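Local coordinates for MMACHC-like protein (Caenorhabditis elegans, PDB 5UJC), which probably catalyses the flavin- or glutathione-dependent reductive removal of the upper ligand of cobalamins during intracellular vitamin B12 processing, at residues G24-M29 with L59-M64. Numbering follows the deposited sequence.
Sequences GFESHM and LSTPDM
Antiparallel strand pairing joins the start of strand 25-31, at one edge of the sheet, to the end of strand 53-60, just where the latter gives way to helix 62-80. Glu26 and Leu59 form a hydrogen-bonded pair: Glu26 N donates a hydrogen bond to Leu59 O (2.9 Å) and Leu59 N donates one to Glu26 O (2.9 Å), the second running nearly along the C=O axis. Beyond the non-hydrogen-bonded pair Phe25-Ser60, Thr61 N donates to Gly24 O at 2.8 Å, from above the carbonyl plane. Gly24, with positive phi (101°), lies against the first turn of the helix, its CA 3.5 Å from Met64 N; a CB there would collide with Met64 N. This four-stranded antiparallel sheet belongs to the flavin nitroreductase-like fold of the MMACHC family, and Ser60, its OG bonded to Arg187, has its side chain about 7 Å from the bound methylcobalamin. On the Glu26 face, the extended carboxylate chain runs alongside Leu59, OE1 lying 3.6 Å from Leu59 CD1. His28 NE2, with the acceptor in its ring plane, donates to Glu26 OE1 (2.8 Å), which His177 also binds. An alanine here removes the carboxylate that both histidines share, and would probably loosen the His28 ring and the packing on Leu59 CD1. Across the sheet, Phe25 CZ packs on Met64 CG (3.7 Å), and Met64 SD lies obliquely to the ring in a Met-aromatic contact, with Leu98 of helix 93-109 touching both side chains.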
loop_
_atom_site.group_PDB
_atom_site.type_symbol
_atom_site.label_atom_id
_atom_site.label_comp_id
_atom_site.label_asym_id
_atom_site.label_seq_id
_atom_site.Cartn_x
_atom_site.Cartn_y
_atom_site.Cartn_z
ATOM N N GLY A 24 -1.587 3.094 12.064
ATOM C CA GLY A 24 -1.214 2.193 11.019
ATOM C C GLY A 24 -0.872 2.778 9.679
ATOM O O GLY A 24 -0.964 2.076 8.687
ATOM N N PHE A 25 -0.318 4.001 9.660
ATOM C CA PHE A 25 0.179 4.591 8.402
ATOM C C PHE A 25 1.628 4.997 8.501
ATOM O O PHE A 25 2.090 5.406 9.572
ATOM C CB PHE A 25 -0.657 5.828 8.048
ATOM C CG PHE A 25 -2.110 5.528 7.803
ATOM C CD1 PHE A 25 -2.530 5.060 6.566
ATOM C CD2 PHE A 25 -3.064 5.698 8.816
ATOM C CE1 PHE A 25 -3.873 4.778 6.336
ATOM C CE2 PHE A 25 -4.387 5.414 8.588
ATOM C CZ PHE A 25 -4.800 4.961 7.348
ATOM N N GLU A 26 2.323 4.962 7.360
ATOM C CA GLU A 26 3.670 5.528 7.218
ATOM C C GLU A 26 3.691 6.364 5.958
ATOM O O GLU A 26 3.027 6.012 4.985
ATOM C CB GLU A 26 4.712 4.418 6.975
ATOM C CG GLU A 26 5.013 3.511 8.086
ATOM C CD GLU A 26 6.223 2.591 7.764
ATOM O OE1 GLU A 26 6.722 2.507 6.551
ATOM O OE2 GLU A 26 6.694 1.955 8.689
ATOM N N SER A 27 4.547 7.387 5.924
ATOM C CA SER A 27 4.788 8.125 4.694
ATOM C C SER A 27 6.257 8.200 4.374
ATOM O O SER A 27 7.113 8.233 5.278
ATOM C CB SER A 27 4.155 9.522 4.723
ATOM O OG SER A 27 4.877 10.412 5.511
ATOM N N HIS A 28 6.546 8.241 3.062
ATOM C CA HIS A 28 7.907 8.262 2.557
ATOM C C HIS A 28 7.996 9.252 1.388
ATOM O O HIS A 28 7.211 9.176 0.439
ATOM C CB HIS A 28 8.303 6.868 2.060
ATOM C CG HIS A 28 8.209 5.817 3.111
ATOM N ND1 HIS A 28 9.294 5.373 3.804
ATOM C CD2 HIS A 28 7.146 5.134 3.594
ATOM C CE1 HIS A 28 8.913 4.444 4.666
ATOM N NE2 HIS A 28 7.607 4.309 4.578
ATOM N N MET A 29 8.949 10.173 1.454
ATOM C CA MET A 29 9.099 11.205 0.452
ATOM C C MET A 29 9.934 10.700 -0.722
ATOM O O MET A 29 10.915 9.955 -0.534
ATOM C CB MET A 29 9.727 12.449 1.071
ATOM C CG MET A 29 9.654 13.677 0.179
ATOM S SD MET A 29 10.025 15.225 0.971
ATOM C CE MET A 29 11.733 15.067 1.262
ATOM N N LEU A 59 1.727 4.303 3.028
ATOM C CA LEU A 59 1.443 2.879 3.142
ATOM C C LEU A 59 0.774 2.575 4.455
ATOM O O LEU A 59 0.832 3.392 5.407
ATOM C CB LEU A 59 2.681 2.051 2.921
ATOM C CG LEU A 59 3.863 2.186 3.810
ATOM C CD1 LEU A 59 3.655 1.378 5.081
ATOM C CD2 LEU A 59 5.142 1.699 3.103
ATOM N N SER A 60 0.058 1.464 4.490
ATOM C CA SER A 60 -0.565 0.984 5.723
ATOM C C SER A 60 0.205 -0.179 6.309
ATOM O O SER A 60 0.728 -1.023 5.585
ATOM C CB SER A 60 -2.017 0.582 5.455
ATOM O OG SER A 60 -2.124 -0.372 4.421
ATOM N N THR A 61 0.201 -0.245 7.624
ATOM C CA THR A 61 0.866 -1.302 8.362
ATOM C C THR A 61 -0.242 -2.115 9.070
ATOM O O THR A 61 -1.424 -1.808 8.885
ATOM C CB THR A 61 1.882 -0.697 9.328
ATOM O OG1 THR A 61 1.201 -0.074 10.416
ATOM C CG2 THR A 61 2.745 0.350 8.599
ATOM N N PRO A 62 0.114 -3.154 9.852
ATOM C CA PRO A 62 -0.944 -4.014 10.387
ATOM C C PRO A 62 -2.042 -3.285 11.169
ATOM O O PRO A 62 -3.223 -3.673 11.091
ATOM C CB PRO A 62 -0.179 -4.980 11.279
ATOM C CG PRO A 62 1.151 -5.109 10.587
ATOM C CD PRO A 62 1.445 -3.709 10.127
ATOM N N ASP A 63 -1.671 -2.237 11.907
ATOM C CA ASP A 63 -2.647 -1.534 12.735
ATOM C C ASP A 63 -3.687 -0.693 11.955
ATOM O O ASP A 63 -4.689 -0.310 12.527
ATOM C CB ASP A 63 -1.972 -0.678 13.803
ATOM C CG ASP A 63 -1.409 -1.504 14.952
ATOM O OD1 ASP A 63 -1.766 -2.684 15.094
ATOM O OD2 ASP A 63 -0.660 -0.953 15.747
ATOM N N MET A 64 -3.476 -0.457 10.650
ATOM C CA MET A 64 -4.503 0.240 9.882
ATOM C C MET A 64 -5.814 -0.520 9.982
ATOM O O MET A 64 -6.850 0.040 10.358
ATOM C CB MET A 64 -4.110 0.420 8.413
ATOM C CG MET A 64 -5.098 1.289 7.641
ATOM S SD MET A 64 -5.421 0.746 5.940
ATOM C CE MET A 64 -6.250 -0.847 6.214
HETATM O O HOH W 1 2.567 2.349 11.141
#